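Local coordinates for protein cytosine deaminase (Klebsiella pneumoniae, PDB 4R85) that probably catalyses the hydrolytic deamination of cytosine and 5-methylcytosine at an iron(II) centre within an amidohydrolase-fold barrel, at residues 148-153 with 162-167. Residues are numbered along the deposited sequence; the frame is centred on the assembly and turned at random.
Sequences AFPQEG and ELMTRA. With 17E (5-methylcytosine), chain G.
In the beta-alpha-beta unit formed by strand 143-149, helix 160-170 and strand 174-175 of the amidohydrolase barrel, the helix packs on the end of the first strand: Met164 meets Ala148 and Pro150, and Ala167 meets Ala148. The methyl groups of Ala148 and Ala167 abut, CB to CB 3.7 Å. Met164 doubles back over its last two torsions (chi2 -68°, chi3 -72°), a fold that lays its sulfur on the proline ring: SD lies 3.7 Å from Pro150 CB and almost as near to CG and CD. The Met164 methyl turns to the strand backbone, Met164 CE lying 3.4 Å from Ala148 O. No hydrogen bond spans this buried interface; Phe194 and Leu198 of helix 185-202 also pack on Met164. Beyond the strand, Pro150 centres an inverse gamma turn and begins a type I turn to Gly153, and Gln151 within that turn reaches the 5-methylcytosine pocket. There Phe149, whose ring stacks with the metal ligand His209, directs its edge at the O2 atom of 5-methylcytosine, CZ to O2 3.6 Å. The Gln151 amide reads the pyrimidine with two nearly straight hydrogen bonds: NE2 donates to O2 of 5-methylcytosine at 3.0 Å, while OE1 accepts from ligand N1 at 2.7 Å, with an N-H...O angle of 172°.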
loop_
_atom_site.group_PDB
_atom_site.type_symbol
_atom_site.label_atom_id
_atom_site.label_comp_id
_atom_site.label_asym_id
_atom_site.label_seq_id
_atom_site.Cartn_x
_atom_site.Cartn_y
_atom_site.Cartn_z
ATOM N N ALA A 148 -6.326 -10.257 -26.584
ATOM C CA ALA A 148 -6.718 -9.260 -27.583
ATOM C C ALA A 148 -7.700 -8.265 -26.979
ATOM O O ALA A 148 -8.896 -8.529 -26.888
ATOM C CB ALA A 148 -7.330 -9.930 -28.795
ATOM N N PHE A 149 -7.181 -7.107 -26.589
ATOM C CA PHE A 149 -7.933 -6.112 -25.836
ATOM C C PHE A 149 -8.252 -4.941 -26.760
ATOM O O PHE A 149 -7.342 -4.258 -27.223
ATOM C CB PHE A 149 -7.079 -5.629 -24.655
ATOM C CG PHE A 149 -7.648 -4.433 -23.922
ATOM C CD1 PHE A 149 -8.947 -4.444 -23.439
ATOM C CD2 PHE A 149 -6.869 -3.312 -23.701
ATOM C CE1 PHE A 149 -9.466 -3.349 -22.760
ATOM C CE2 PHE A 149 -7.374 -2.215 -23.023
ATOM C CZ PHE A 149 -8.672 -2.230 -22.550
ATOM N N PRO A 150 -9.541 -4.732 -27.065
ATOM C CA PRO A 150 -9.931 -3.656 -27.984
ATOM C C PRO A 150 -10.142 -2.354 -27.208
ATOM O O PRO A 150 -11.281 -1.988 -26.932
ATOM C CB PRO A 150 -11.256 -4.155 -28.553
ATOM C CG PRO A 150 -11.859 -4.959 -27.396
ATOM C CD PRO A 150 -10.692 -5.549 -26.627
ATOM N N GLN A 151 -9.049 -1.679 -26.862
ATOM C CA GLN A 151 -9.103 -0.484 -26.015
ATOM C C GLN A 151 -10.151 0.546 -26.428
ATOM O O GLN A 151 -10.848 1.118 -25.584
ATOM C CB GLN A 151 -7.738 0.200 -25.988
ATOM C CG GLN A 151 -7.714 1.516 -25.229
ATOM C CD GLN A 151 -7.863 1.302 -23.731
ATOM O OE1 GLN A 151 -6.877 1.107 -23.023
ATOM N NE2 GLN A 151 -9.098 1.320 -23.248
ATOM N N GLU A 152 -10.259 0.809 -27.723
ATOM C CA GLU A 152 -11.176 1.858 -28.149
ATOM C C GLU A 152 -12.538 1.322 -28.589
ATOM O O GLU A 152 -13.335 2.032 -29.209
ATOM C CB GLU A 152 -10.511 2.760 -29.196
ATOM C CG GLU A 152 -9.303 3.465 -28.572
ATOM C CD GLU A 152 -8.686 4.518 -29.457
ATOM O OE1 GLU A 152 -7.437 4.570 -29.523
ATOM O OE2 GLU A 152 -9.446 5.291 -30.073
ATOM N N GLY A 153 -12.809 0.069 -28.241
ATOM C CA GLY A 153 -14.106 -0.518 -28.506
ATOM C C GLY A 153 -14.114 -1.440 -29.705
ATOM O O GLY A 153 -13.371 -1.246 -30.672
ATOM N N GLU A 162 -12.939 -6.925 -37.186
ATOM C CA GLU A 162 -11.855 -7.476 -38.003
ATOM C C GLU A 162 -10.556 -7.541 -37.233
ATOM O O GLU A 162 -9.791 -8.489 -37.371
ATOM C CB GLU A 162 -11.567 -6.598 -39.235
ATOM C CG GLU A 162 -12.608 -6.604 -40.309
ATOM C CD GLU A 162 -12.128 -5.905 -41.578
ATOM O OE1 GLU A 162 -11.080 -5.191 -41.552
ATOM O OE2 GLU A 162 -12.795 -6.098 -42.611
ATOM N N LEU A 163 -10.275 -6.486 -36.478
ATOM C CA LEU A 163 -9.041 -6.416 -35.703
ATOM C C LEU A 163 -9.012 -7.465 -34.592
ATOM O O LEU A 163 -7.987 -8.104 -34.365
ATOM C CB LEU A 163 -8.857 -5.019 -35.115
ATOM C CG LEU A 163 -8.497 -3.982 -36.187
ATOM C CD1 LEU A 163 -8.697 -2.568 -35.636
ATOM C CD2 LEU A 163 -7.060 -4.201 -36.640
ATOM N N MET A 164 -10.136 -7.639 -33.913
ATOM C CA MET A 164 -10.246 -8.677 -32.874
ATOM C C MET A 164 -10.011 -10.058 -33.480
ATOM O O MET A 164 -9.271 -10.870 -32.934
ATOM C CB MET A 164 -11.619 -8.636 -32.211
ATOM C CG MET A 164 -11.802 -7.467 -31.243
ATOM S SD MET A 164 -10.758 -7.650 -29.785
ATOM C CE MET A 164 -11.605 -9.003 -28.924
ATOM N N THR A 165 -10.640 -10.304 -34.623
ATOM C CA THR A 165 -10.536 -11.595 -35.304
ATOM C C THR A 165 -9.107 -11.830 -35.766
ATOM O O THR A 165 -8.552 -12.913 -35.579
ATOM C CB THR A 165 -11.505 -11.652 -36.502
ATOM O OG1 THR A 165 -12.844 -11.430 -36.037
ATOM C CG2 THR A 165 -11.429 -12.995 -37.230
ATOM N N ARG A 166 -8.503 -10.807 -36.366
ATOM C CA ARG A 166 -7.128 -10.911 -36.851
ATOM C C ARG A 166 -6.174 -11.189 -35.691
ATOM O O ARG A 166 -5.277 -12.017 -35.806
ATOM C CB ARG A 166 -6.724 -9.625 -37.584
ATOM C CG ARG A 166 -5.302 -9.629 -38.109
ATOM C CD ARG A 166 -5.126 -10.631 -39.252
ATOM N NE ARG A 166 -3.715 -10.908 -39.477
ATOM C CZ ARG A 166 -3.208 -12.126 -39.613
ATOM N NH1 ARG A 166 -4.005 -13.191 -39.572
ATOM N NH2 ARG A 166 -1.905 -12.279 -39.807
ATOM N N ALA A 167 -6.381 -10.505 -34.568
ATOM C CA ALA A 167 -5.538 -10.698 -33.386
ATOM C C ALA A 167 -5.594 -12.137 -32.876
ATOM O O ALA A 167 -4.576 -12.720 -32.490
ATOM C CB ALA A 167 -5.958 -9.736 -32.274
HETATM N N1 17E G . -7.051 0.594 -20.363
HETATM C C2 17E G . -8.195 0.450 -19.693
HETATM O O2 17E G . -9.386 0.527 -20.369
HETATM N N3 17E G . -8.212 0.226 -18.375
HETATM C C4 17E G . -7.062 0.148 -17.685
HETATM N N4 17E G . -7.092 -0.090 -16.277
HETATM C C5 17E G . -5.839 0.291 -18.343
HETATM C C6 17E G . -5.870 0.517 -19.717
HETATM C CM5 17E G . -4.550 0.203 -17.591
#